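Local coordinates for protein-tyrosine-phosphatase PTP1 (Arabidopsis thaliana, PDB 6KRW), which removes phosphate from phosphotyrosine in proteins, MAP kinases such as MPK6 among its targets, and so modulates the plant's defence response, at residues Asn162-Lys168 / Asn181-Lys187; Ile76-Pro80 / Glu122-Gln127; Ile132-Leu138 / Cys147-Gln152; Ser102-Phe106 / His251-Arg256. All coordinates share one frame. Residue numbers count along the deposited sequence, not the author numbering.

Interaction 1. Residues Asn162-Lys168 / Asn181-Lys187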
# COMPACT_ATOMS: atom_id res chain seq x y z
N ASN A 162 -23.41 9.26 4.47
CA ASN A 162 -23.86 9.87 3.19
C ASN A 162 -23.42 9.03 2.00
O ASN A 162 -23.75 9.41 0.86
CB ASN A 162 -23.30 11.29 3.08
CG ASN A 162 -24.04 12.13 2.05
OD1 ASN A 162 -25.20 11.88 1.76
ND2 ASN A 162 -23.36 13.13 1.51
N ILE A 163 -22.70 7.92 2.23
CA ILE A 163 -22.03 7.17 1.13
C ILE A 163 -22.73 5.82 0.94
O ILE A 163 -22.98 5.10 1.94
CB ILE A 163 -20.53 7.00 1.44
CG1 ILE A 163 -19.79 8.32 1.24
CG2 ILE A 163 -19.93 5.89 0.60
CD1 ILE A 163 -18.36 8.33 1.76
N SER A 164 -22.99 5.47 -0.31
CA SER A 164 -23.51 4.12 -0.68
C SER A 164 -22.44 3.37 -1.48
O SER A 164 -21.76 3.97 -2.33
CB SER A 164 -24.80 4.22 -1.42
OG SER A 164 -24.59 4.75 -2.72
N LEU A 165 -22.31 2.08 -1.21
CA LEU A 165 -21.34 1.19 -1.90
C LEU A 165 -22.08 0.00 -2.53
O LEU A 165 -22.93 -0.60 -1.86
CB LEU A 165 -20.32 0.71 -0.88
CG LEU A 165 -19.20 -0.18 -1.41
CD1 LEU A 165 -18.25 0.59 -2.32
CD2 LEU A 165 -18.43 -0.80 -0.26
N THR A 166 -21.70 -0.35 -3.75
CA THR A 166 -22.30 -1.46 -4.51
C THR A 166 -21.20 -2.21 -5.25
O THR A 166 -20.28 -1.59 -5.78
CB THR A 166 -23.39 -0.93 -5.45
OG1 THR A 166 -24.56 -0.70 -4.65
CG2 THR A 166 -23.71 -1.89 -6.57
N THR A 167 -21.35 -3.53 -5.34
CA THR A 167 -20.41 -4.39 -6.08
C THR A 167 -20.93 -4.64 -7.49
O THR A 167 -22.05 -5.13 -7.62
CB THR A 167 -20.19 -5.69 -5.32
OG1 THR A 167 -19.76 -5.39 -3.99
CG2 THR A 167 -19.18 -6.57 -6.02
N LYS A 168 -20.13 -4.34 -8.51
CA LYS A 168 -20.52 -4.61 -9.91
C LYS A 168 -20.20 -6.07 -10.25
O LYS A 168 -20.98 -6.68 -10.95
CB LYS A 168 -19.82 -3.65 -10.87
CG LYS A 168 -20.09 -2.18 -10.58
CD LYS A 168 -19.64 -1.27 -11.70
CE LYS A 168 -19.34 0.13 -11.21
NZ LYS A 168 -19.28 1.11 -12.31
N ASN A 181 -14.93 -5.29 -8.35
CA ASN A 181 -15.26 -4.00 -9.01
C ASN A 181 -16.36 -3.34 -8.18
O ASN A 181 -17.52 -3.84 -8.14
CB ASN A 181 -15.71 -4.23 -10.44
CG ASN A 181 -15.74 -2.95 -11.25
OD1 ASN A 181 -16.58 -2.08 -11.02
ND2 ASN A 181 -14.83 -2.84 -12.20
N LEU A 182 -15.99 -2.24 -7.51
CA LEU A 182 -16.89 -1.57 -6.56
C LEU A 182 -17.33 -0.24 -7.15
O LEU A 182 -16.60 0.36 -7.96
CB LEU A 182 -16.15 -1.30 -5.25
CG LEU A 182 -15.64 -2.54 -4.51
CD1 LEU A 182 -14.97 -2.15 -3.20
CD2 LEU A 182 -16.80 -3.52 -4.32
N GLU A 183 -18.51 0.18 -6.72
CA GLU A 183 -19.11 1.45 -7.13
C GLU A 183 -19.48 2.19 -5.86
O GLU A 183 -20.24 1.65 -5.04
CB GLU A 183 -20.34 1.16 -7.98
CG GLU A 183 -21.24 2.35 -8.19
CD GLU A 183 -22.48 2.00 -9.01
OE1 GLU A 183 -22.33 1.28 -10.02
OE2 GLU A 183 -23.58 2.44 -8.62
N VAL A 184 -18.93 3.39 -5.71
CA VAL A 184 -19.15 4.21 -4.49
C VAL A 184 -19.66 5.58 -4.93
O VAL A 184 -19.23 6.09 -5.97
CB VAL A 184 -17.86 4.29 -3.66
CG1 VAL A 184 -16.77 5.10 -4.35
CG2 VAL A 184 -18.13 4.85 -2.28
N ASN A 185 -20.57 6.15 -4.15
CA ASN A 185 -21.06 7.52 -4.43
C ASN A 185 -21.78 8.07 -3.21
O ASN A 185 -22.13 7.29 -2.30
CB ASN A 185 -21.95 7.56 -5.67
CG ASN A 185 -23.22 6.75 -5.51
OD1 ASN A 185 -23.19 5.52 -5.52
ND2 ASN A 185 -24.35 7.44 -5.37
N TYR A 186 -22.00 9.38 -3.20
CA TYR A 186 -22.92 10.02 -2.24
C TYR A 186 -24.36 9.78 -2.69
O TYR A 186 -24.62 9.54 -3.89
CB TYR A 186 -22.65 11.52 -2.14
CG TYR A 186 -21.24 11.88 -1.77
CD1 TYR A 186 -20.71 11.52 -0.53
CD2 TYR A 186 -20.43 12.59 -2.64
CE1 TYR A 186 -19.41 11.86 -0.19
CE2 TYR A 186 -19.14 12.94 -2.30
CZ TYR A 186 -18.62 12.57 -1.08
OH TYR A 186 -17.34 12.91 -0.75
N LYS A 187 -25.30 9.90 -1.76
CA LYS A 187 -26.73 9.64 -2.06
C LYS A 187 -27.33 10.80 -2.86
O LYS A 187 -28.35 10.56 -3.52
CB LYS A 187 -27.49 9.34 -0.78
CG LYS A 187 -27.04 8.05 -0.12
CD LYS A 187 -27.58 7.85 1.27
CE LYS A 187 -26.84 6.77 2.02
NZ LYS A 187 -27.29 6.66 3.42

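Interaction 2. Residues Ile76-Pro80 / Glu122-Gln127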
# COMPACT_ATOMS: atom_id res chain seq x y z
N ILE A 76 -3.15 12.19 5.28
CA ILE A 76 -4.27 12.52 4.40
C ILE A 76 -5.38 13.17 5.21
O ILE A 76 -5.79 12.64 6.24
CB ILE A 76 -4.80 11.25 3.70
CG1 ILE A 76 -3.68 10.51 2.96
CG2 ILE A 76 -5.96 11.59 2.77
CD1 ILE A 76 -3.00 11.30 1.85
N VAL A 77 -5.82 14.35 4.77
CA VAL A 77 -6.84 15.13 5.48
C VAL A 77 -8.17 14.99 4.76
O VAL A 77 -8.25 15.24 3.55
CB VAL A 77 -6.38 16.60 5.55
CG1 VAL A 77 -7.40 17.43 6.27
CG2 VAL A 77 -5.00 16.73 6.16
N LEU A 78 -9.21 14.71 5.52
CA LEU A 78 -10.60 14.79 5.00
C LEU A 78 -10.96 16.28 4.92
O LEU A 78 -10.92 16.97 5.96
CB LEU A 78 -11.56 14.03 5.91
CG LEU A 78 -11.34 12.52 5.97
CD1 LEU A 78 -12.26 11.92 7.00
CD2 LEU A 78 -11.51 11.86 4.61
N ASN A 79 -11.34 16.73 3.74
CA ASN A 79 -11.69 18.15 3.49
C ASN A 79 -12.66 18.15 2.33
O ASN A 79 -12.24 17.97 1.19
CB ASN A 79 -10.44 18.99 3.18
CG ASN A 79 -10.74 20.46 3.06
OD1 ASN A 79 -11.91 20.84 3.12
ND2 ASN A 79 -9.71 21.29 2.91
N PRO A 80 -13.97 18.35 2.57
CA PRO A 80 -14.53 18.72 3.87
C PRO A 80 -14.59 17.58 4.90
O PRO A 80 -14.49 16.42 4.54
CB PRO A 80 -15.97 19.16 3.52
CG PRO A 80 -16.31 18.34 2.30
CD PRO A 80 -15.00 18.25 1.53
N GLU A 122 -14.94 8.17 2.46
CA GLU A 122 -14.88 9.61 2.16
C GLU A 122 -13.49 9.93 1.60
O GLU A 122 -13.40 10.67 0.60
CB GLU A 122 -15.17 10.42 3.41
CG GLU A 122 -15.22 11.90 3.14
CD GLU A 122 -16.46 12.40 2.44
OE1 GLU A 122 -17.50 11.79 2.61
OE2 GLU A 122 -16.39 13.45 1.76
N MET A 123 -12.45 9.34 2.19
CA MET A 123 -11.07 9.54 1.67
C MET A 123 -10.96 9.01 0.24
O MET A 123 -10.39 9.66 -0.64
CB MET A 123 -10.06 8.82 2.57
CG MET A 123 -8.65 8.94 2.06
SD MET A 123 -7.43 8.18 3.17
CE MET A 123 -7.84 6.43 2.97
N VAL A 124 -11.52 7.82 -0.03
CA VAL A 124 -11.47 7.21 -1.39
C VAL A 124 -12.10 8.18 -2.39
O VAL A 124 -11.53 8.39 -3.48
CB VAL A 124 -12.20 5.86 -1.41
CG1 VAL A 124 -12.37 5.35 -2.82
CG2 VAL A 124 -11.49 4.84 -0.54
N ILE A 125 -13.27 8.72 -2.06
CA ILE A 125 -13.97 9.64 -3.00
C ILE A 125 -13.16 10.94 -3.14
O ILE A 125 -12.92 11.36 -4.28
CB ILE A 125 -15.40 9.89 -2.51
CG1 ILE A 125 -16.20 8.59 -2.53
CG2 ILE A 125 -16.06 10.99 -3.35
CD1 ILE A 125 -17.57 8.71 -1.88
N GLN A 126 -12.77 11.55 -2.01
CA GLN A 126 -12.10 12.87 -2.05
C GLN A 126 -10.77 12.79 -2.80
O GLN A 126 -10.44 13.74 -3.51
CB GLN A 126 -11.89 13.38 -0.63
CG GLN A 126 -13.17 13.82 0.07
CD GLN A 126 -12.90 14.52 1.38
OE1 GLN A 126 -11.74 14.72 1.76
NE2 GLN A 126 -13.97 14.88 2.07
N GLN A 127 -10.05 11.67 -2.67
CA GLN A 127 -8.73 11.49 -3.32
C GLN A 127 -8.88 10.78 -4.68
O GLN A 127 -7.88 10.59 -5.36
CB GLN A 127 -7.82 10.71 -2.38
CG GLN A 127 -7.53 11.41 -1.06
CD GLN A 127 -6.92 12.77 -1.24
OE1 GLN A 127 -6.18 13.00 -2.19
NE2 GLN A 127 -7.25 13.68 -0.31
O HOH W 1 -9.30 13.32 1.69

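Interaction 3. Residues Ile132-Leu138 / Cys147-Gln152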
# COMPACT_ATOMS: atom_id res chain seq x y z
N ILE A 132 -7.76 -0.15 -4.50
CA ILE A 132 -7.47 -0.56 -3.11
C ILE A 132 -6.77 -1.91 -3.14
O ILE A 132 -7.33 -2.86 -3.69
CB ILE A 132 -8.72 -0.60 -2.25
CG1 ILE A 132 -9.42 0.75 -2.18
CG2 ILE A 132 -8.39 -1.13 -0.88
CD1 ILE A 132 -10.85 0.68 -1.65
N VAL A 133 -5.60 -1.98 -2.56
CA VAL A 133 -4.81 -3.21 -2.33
C VAL A 133 -4.95 -3.56 -0.87
O VAL A 133 -4.46 -2.81 0.01
CB VAL A 133 -3.36 -3.10 -2.78
CG1 VAL A 133 -2.59 -4.36 -2.51
CG2 VAL A 133 -3.26 -2.66 -4.23
N MET A 134 -5.57 -4.70 -0.62
CA MET A 134 -5.81 -5.19 0.75
C MET A 134 -4.97 -6.44 0.98
O MET A 134 -5.21 -7.45 0.29
CB MET A 134 -7.29 -5.53 0.91
CG MET A 134 -7.63 -6.06 2.25
SD MET A 134 -9.39 -6.24 2.42
CE MET A 134 -9.42 -6.81 4.11
N LEU A 135 -4.06 -6.44 1.96
CA LEU A 135 -3.04 -7.50 2.15
C LEU A 135 -3.27 -8.23 3.47
O LEU A 135 -2.33 -8.73 4.04
CB LEU A 135 -1.65 -6.86 2.11
CG LEU A 135 -1.35 -6.12 0.82
CD1 LEU A 135 -0.05 -5.30 0.98
CD2 LEU A 135 -1.25 -7.05 -0.37
N THR A 136 -4.52 -8.33 3.90
CA THR A 136 -4.81 -9.01 5.18
C THR A 136 -6.16 -9.73 5.05
O THR A 136 -6.94 -9.31 4.24
CB THR A 136 -4.88 -8.01 6.34
OG1 THR A 136 -5.08 -8.61 7.62
CG2 THR A 136 -5.94 -6.95 6.14
N ARG A 137 -6.32 -10.69 5.94
CA ARG A 137 -7.64 -11.23 6.30
C ARG A 137 -8.31 -10.28 7.27
O ARG A 137 -7.61 -9.50 7.94
CB ARG A 137 -7.52 -12.63 6.93
CG ARG A 137 -6.90 -13.66 6.02
CD ARG A 137 -6.85 -15.01 6.74
NE ARG A 137 -6.27 -16.04 5.93
CZ ARG A 137 -6.27 -17.34 6.28
NH1 ARG A 137 -6.67 -17.69 7.49
NH2 ARG A 137 -5.80 -18.27 5.46
N LEU A 138 -9.64 -10.37 7.38
CA LEU A 138 -10.36 -9.64 8.45
C LEU A 138 -9.91 -10.15 9.82
O LEU A 138 -9.81 -9.36 10.75
CB LEU A 138 -11.87 -9.78 8.23
CG LEU A 138 -12.41 -9.22 6.90
CD1 LEU A 138 -13.89 -9.52 6.75
CD2 LEU A 138 -12.15 -7.72 6.77
N CYS A 147 -8.94 -6.21 10.50
CA CYS A 147 -9.53 -5.23 9.57
C CYS A 147 -11.06 -5.36 9.55
O CYS A 147 -11.55 -6.46 9.61
CB CYS A 147 -9.00 -5.44 8.17
SG CYS A 147 -9.63 -4.23 6.97
N GLY A 148 -11.79 -4.26 9.48
CA GLY A 148 -13.25 -4.35 9.49
C GLY A 148 -13.79 -4.60 8.10
O GLY A 148 -13.09 -4.30 7.11
N ASP A 149 -14.98 -5.20 7.99
CA ASP A 149 -15.60 -5.45 6.67
C ASP A 149 -16.23 -4.15 6.15
O ASP A 149 -17.34 -3.81 6.54
CB ASP A 149 -16.63 -6.58 6.75
CG ASP A 149 -17.28 -6.90 5.42
OD1 ASP A 149 -17.07 -6.15 4.45
OD2 ASP A 149 -18.07 -7.89 5.38
N TYR A 150 -15.48 -3.43 5.32
CA TYR A 150 -15.96 -2.16 4.75
C TYR A 150 -16.37 -2.35 3.30
O TYR A 150 -16.68 -1.35 2.67
CB TYR A 150 -14.83 -1.11 4.88
CG TYR A 150 -13.56 -1.42 4.10
CD1 TYR A 150 -13.43 -1.04 2.78
CD2 TYR A 150 -12.54 -2.17 4.66
CE1 TYR A 150 -12.31 -1.39 2.04
CE2 TYR A 150 -11.42 -2.54 3.94
CZ TYR A 150 -11.31 -2.15 2.62
OH TYR A 150 -10.24 -2.49 1.85
N PHE A 151 -16.48 -3.60 2.80
CA PHE A 151 -16.64 -3.73 1.33
C PHE A 151 -17.60 -4.85 0.90
O PHE A 151 -18.02 -4.82 -0.27
CB PHE A 151 -15.28 -3.93 0.66
CG PHE A 151 -14.50 -5.10 1.21
CD1 PHE A 151 -13.61 -4.90 2.26
CD2 PHE A 151 -14.62 -6.37 0.68
CE1 PHE A 151 -12.88 -5.95 2.78
CE2 PHE A 151 -13.88 -7.41 1.19
CZ PHE A 151 -13.03 -7.22 2.26
N GLN A 152 -17.96 -5.81 1.75
CA GLN A 152 -18.84 -6.91 1.30
C GLN A 152 -20.29 -6.45 1.37
O GLN A 152 -20.68 -5.84 2.37
CB GLN A 152 -18.58 -8.14 2.15
CG GLN A 152 -17.18 -8.72 1.96
CD GLN A 152 -17.05 -10.08 2.60
OE1 GLN A 152 -16.98 -11.10 1.92
NE2 GLN A 152 -17.04 -10.10 3.92

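Interaction 4. Residues Ser102-Phe106 / His251-Arg256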
# COMPACT_ATOMS: atom_id res chain seq x y z
N SER A 102 4.74 8.33 -14.60
CA SER A 102 5.00 6.87 -14.74
C SER A 102 5.16 6.20 -13.38
O SER A 102 5.35 4.98 -13.37
CB SER A 102 6.21 6.62 -15.60
OG SER A 102 6.06 7.24 -16.87
N ILE A 103 5.15 6.96 -12.28
CA ILE A 103 5.40 6.41 -10.92
C ILE A 103 4.18 6.67 -10.04
O ILE A 103 3.83 7.84 -9.84
CB ILE A 103 6.72 6.97 -10.35
CG1 ILE A 103 7.87 6.69 -11.32
CG2 ILE A 103 6.96 6.37 -8.97
CD1 ILE A 103 9.13 7.39 -11.00
N SER A 104 3.53 5.59 -9.57
CA SER A 104 2.35 5.67 -8.70
C SER A 104 2.72 6.32 -7.36
O SER A 104 3.83 6.09 -6.83
CB SER A 104 1.76 4.33 -8.41
OG SER A 104 1.51 3.60 -9.63
N GLN A 105 1.75 7.03 -6.81
CA GLN A 105 1.78 7.41 -5.40
C GLN A 105 0.79 6.52 -4.66
O GLN A 105 -0.19 6.00 -5.30
CB GLN A 105 1.49 8.90 -5.24
CG GLN A 105 0.09 9.33 -5.56
CD GLN A 105 -0.08 10.83 -5.57
OE1 GLN A 105 0.67 11.58 -4.89
NE2 GLN A 105 -1.09 11.29 -6.30
N PHE A 106 1.04 6.32 -3.39
CA PHE A 106 0.19 5.46 -2.54
C PHE A 106 -0.38 6.23 -1.38
O PHE A 106 0.22 7.19 -0.87
CB PHE A 106 0.95 4.26 -2.00
CG PHE A 106 1.83 3.57 -3.00
CD1 PHE A 106 3.15 3.94 -3.17
CD2 PHE A 106 1.34 2.52 -3.77
CE1 PHE A 106 3.97 3.32 -4.09
CE2 PHE A 106 2.16 1.88 -4.68
CZ PHE A 106 3.47 2.27 -4.85
N HIS A 251 6.43 -2.45 -5.74
CA HIS A 251 5.75 -1.68 -6.80
C HIS A 251 6.56 -0.44 -7.18
O HIS A 251 6.83 -0.19 -8.36
CB HIS A 251 4.35 -1.36 -6.30
CG HIS A 251 3.46 -0.63 -7.23
ND1 HIS A 251 2.17 -1.06 -7.46
CD2 HIS A 251 3.61 0.49 -7.96
CE1 HIS A 251 1.57 -0.21 -8.27
NE2 HIS A 251 2.43 0.73 -8.61
N ASN A 252 6.99 0.28 -6.17
CA ASN A 252 7.72 1.55 -6.41
C ASN A 252 9.08 1.27 -7.05
O ASN A 252 9.50 2.01 -7.97
CB ASN A 252 7.88 2.23 -5.06
CG ASN A 252 8.55 3.59 -5.15
OD1 ASN A 252 9.67 3.75 -4.64
ND2 ASN A 252 7.88 4.54 -5.78
N THR A 253 9.78 0.23 -6.59
CA THR A 253 11.12 -0.05 -7.13
C THR A 253 11.01 -0.38 -8.61
O THR A 253 11.81 0.11 -9.42
CB THR A 253 11.80 -1.17 -6.33
OG1 THR A 253 11.98 -0.72 -4.98
CG2 THR A 253 13.12 -1.57 -6.96
N ILE A 254 10.11 -1.31 -8.95
CA ILE A 254 9.98 -1.71 -10.38
C ILE A 254 9.61 -0.50 -11.24
O ILE A 254 10.25 -0.30 -12.28
CB ILE A 254 8.98 -2.87 -10.50
CG1 ILE A 254 9.52 -4.12 -9.81
CG2 ILE A 254 8.59 -3.10 -11.95
CD1 ILE A 254 10.69 -4.76 -10.48
N GLN A 255 8.64 0.31 -10.81
CA GLN A 255 8.24 1.49 -11.62
C GLN A 255 9.43 2.43 -11.80
O GLN A 255 9.58 3.01 -12.89
CB GLN A 255 7.08 2.21 -10.98
CG GLN A 255 5.78 1.48 -11.16
CD GLN A 255 4.58 2.28 -10.74
OE1 GLN A 255 4.64 3.03 -9.77
NE2 GLN A 255 3.47 2.10 -11.45
N ARG A 256 10.19 2.65 -10.74
CA ARG A 256 11.31 3.62 -10.84
C ARG A 256 12.42 3.07 -11.74
O ARG A 256 13.02 3.85 -12.47
CB ARG A 256 11.79 3.97 -9.43
CG ARG A 256 10.84 4.94 -8.73
CD ARG A 256 11.10 5.03 -7.25
NE ARG A 256 12.47 5.43 -6.94
CZ ARG A 256 13.11 5.07 -5.85
NH1 ARG A 256 12.48 4.40 -4.90
NH2 ARG A 256 14.37 5.47 -5.66
O HOH W 2 7.56 3.43 -14.69
O HOH W 3 5.42 3.79 -7.17

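Interaction 1. Residues Asn162-Lys168 / Asn181-Lys187
Six backbone hydrogen bonds hold these two antiparallel strands together. Ser-164 N gives to Asn-185 O at 2.8 Å and Asn-185 N returns to Ser-164 O at 3.1 Å; the next hydrogen-bonded pair repeats this, Thr-166 N to Glu-183 O at 2.8 Å and Glu-183 N to Thr-166 O at 2.7 Å. At the ends Lys-187 N reaches Asn-162 O (3.1 Å) and Lys-168 N reaches Asn-181 O (2.7 Å). The non-hydrogen-bonded residues between them turn their backbone outward: Leu-165 bonds to Arg-158, Leu-182 to Val-196 and Val-184 to Met-194, so both strands are interior ones. Polar side chains look further afield. Lys-168 NZ makes a long salt bridge to Glu-183 OE1 (3.8 Å) but hydrogen-bonds Ser-195, Lys-187 NZ pairs with Glu-159 and the carbonyl of Gly-161, and Tyr-186 OH with Glu-122. Asn-181 OD1, buried here, finds no partner. Ile-163, Leu-165, Val-184 and Tyr-186 share one face, with Ile-163 CG2 3.6 Å from Val-184 CG2, and this face packs on helix 117-126. The pair is a beta hairpin within the large, highly twisted mixed sheet of the classical tyrosine phosphatase fold, away from the catalytic site.

Interaction 2. Residues Ile76-Pro80 / Glu122-Gln127
Leu-78 lays its CD2 methyl against the helix backbone and side chains, 3.6 Å from Met-123 N, 3.9 Å from Met-123 CB and 4.0 Å from Glu-122 CG. Two residues earlier Ile-76, whose CA-to-CB bond points toward the helix, places CG2 3.7 Å from Met-123 SD. Alternate residues of the extended segment thus meet the helix, while Val-77 between them points away. The polar half of the contact is built on one residue, Gln-126. Its amide is used at both ends: OE1 accepts from Asn-79 N at 2.8 Å, and NE2 donates to Pro-80 O at 3.0 Å. One side-chain amide thus satisfies a backbone NH and a backbone CO of successive residues, in the loop that follows strand 75-77. In the tyrosine phosphatase domain this places the 76-80 segment against the last turn of helix 117-126, beside strands 92-95 and 106-109, whose Ala-92 and Ile-107 also touch both Ile-76 and Met-123. Gln-126 NE2 donates as well to Glu-122 OE2, 2.8 Å away and one helical turn back; that carboxylate oxygen is also hydrogen-bonded by Tyr-186. A water spans the remaining gap, donating to Val-77 O at 2.9 Å and to Gln-126 OE1 at 2.8 Å while accepting from Gln-127 NE2 at 2.9 Å. The peptide bond before Pro-80 is cis, and Pro-80 CD lies 3.6 Å from Gln-126 NE2.

Interaction 3. Residues Ile132-Leu138 / Cys147-Gln152
One thioether meets two aromatic rings: Met-134 SD lies 4.4 Å from the centroid of the Phe-151 ring and 5.5 Å from that of Tyr-150, both oblique Met-aromatic contacts, with SD only 3.5 Å from Phe-151 CE1. The methyl beyond it completes the cluster, Met-134 CE being 3.9 Å from Cys-147 SG. Leu-138 closes over the same end, its CD2 3.2 Å from Cys-147 O and 4.4 Å from Phe-151 CE1. Backbone pairing is slight, a single hydrogen bond from Cys-147 N to Leu-138 O (3.3 Å). The returning loop keeps its shape through Asp-149, whose OD1 accepts from Phe-151 N (3.1 Å) and Gln-152 N (2.9 Å), an Asx turn extended to an Asx motif, while OD2 takes Gln-152 NE2 (2.8 Å). Tyr-150 OH, 3.6 Å from Ile-132 CG2, is hydrogen-bonded to His-236 and His-198. Thr-136 lies beside the active site, its side chain about 4 Å, nearest atoms, from those of Cys-237, which forms the phosphocysteine intermediate, and of Arg-243. Strand 131-134 runs between strands 233-236 and 194-200 in the sheet; the loop folds back over one face of these strands, and Trp-121 of helix 117-126 bonds to the carbonyl of Tyr-150.

Interaction 4. Residues Ser102-Phe106 / His251-Arg256
Gln-255 holds the largely extended 102-106 segment through both ends of its amide: Ser-104 N donates to Gln-255 OE1 at 2.8 Å, and Gln-255 NE2 donates to Ser-104 OG at 3.1 Å. Two waters extend this. One donates to Ser-104 O and Gln-255 OE1, both 2.8 Å away, and accepts from Asn-252 ND2 at 2.9 Å; the other bridges Ser-102 O (3.0 Å) and Gln-255 O (2.7 Å). Beyond the polar core, Phe-106 points its ring edge at the face of His-251, a T-shaped stack with centroids 5.0 Å apart and planes at 84°, while His-251 ND1 is hydrogen-bonded to Tyr-247. Ile-103 CD1 rests 3.8 Å from Arg-256 CG, an aliphatic part of a side chain whose guanidinium pairs with Asp-261. The contact fixes the entry to strand 106-109 onto helix 242-259, the helix that follows the phosphate-binding loop; Ile-233 of strand 233-236 packs on Ser-104, Phe-106 and His-251, and helix 214-223 touches His-251.

Following the chain, residues 76-80 come first, then 102-106, before 122-127 returns to close interaction 2. Interaction 4 stays open until 251-256, so these two cross. Inside its span fall interaction 3, a short loop from strand 131-134 back to 147-152, and then interaction 1, the hairpin, one after the other. Helix 117-126 links several of them: Glu-122 and Ile-125 of interaction 2 meet Tyr-186 and Ile-163 of interaction 1, whose Leu-165 also packs on Tyr-150 and Phe-151 of interaction 3. Interaction 4 touches none of the others, its nearest atoms about 6 Å from interaction 2, 7 Å from interaction 3 and 17 Å from interaction 1; it joins the sheet to helix 242-259.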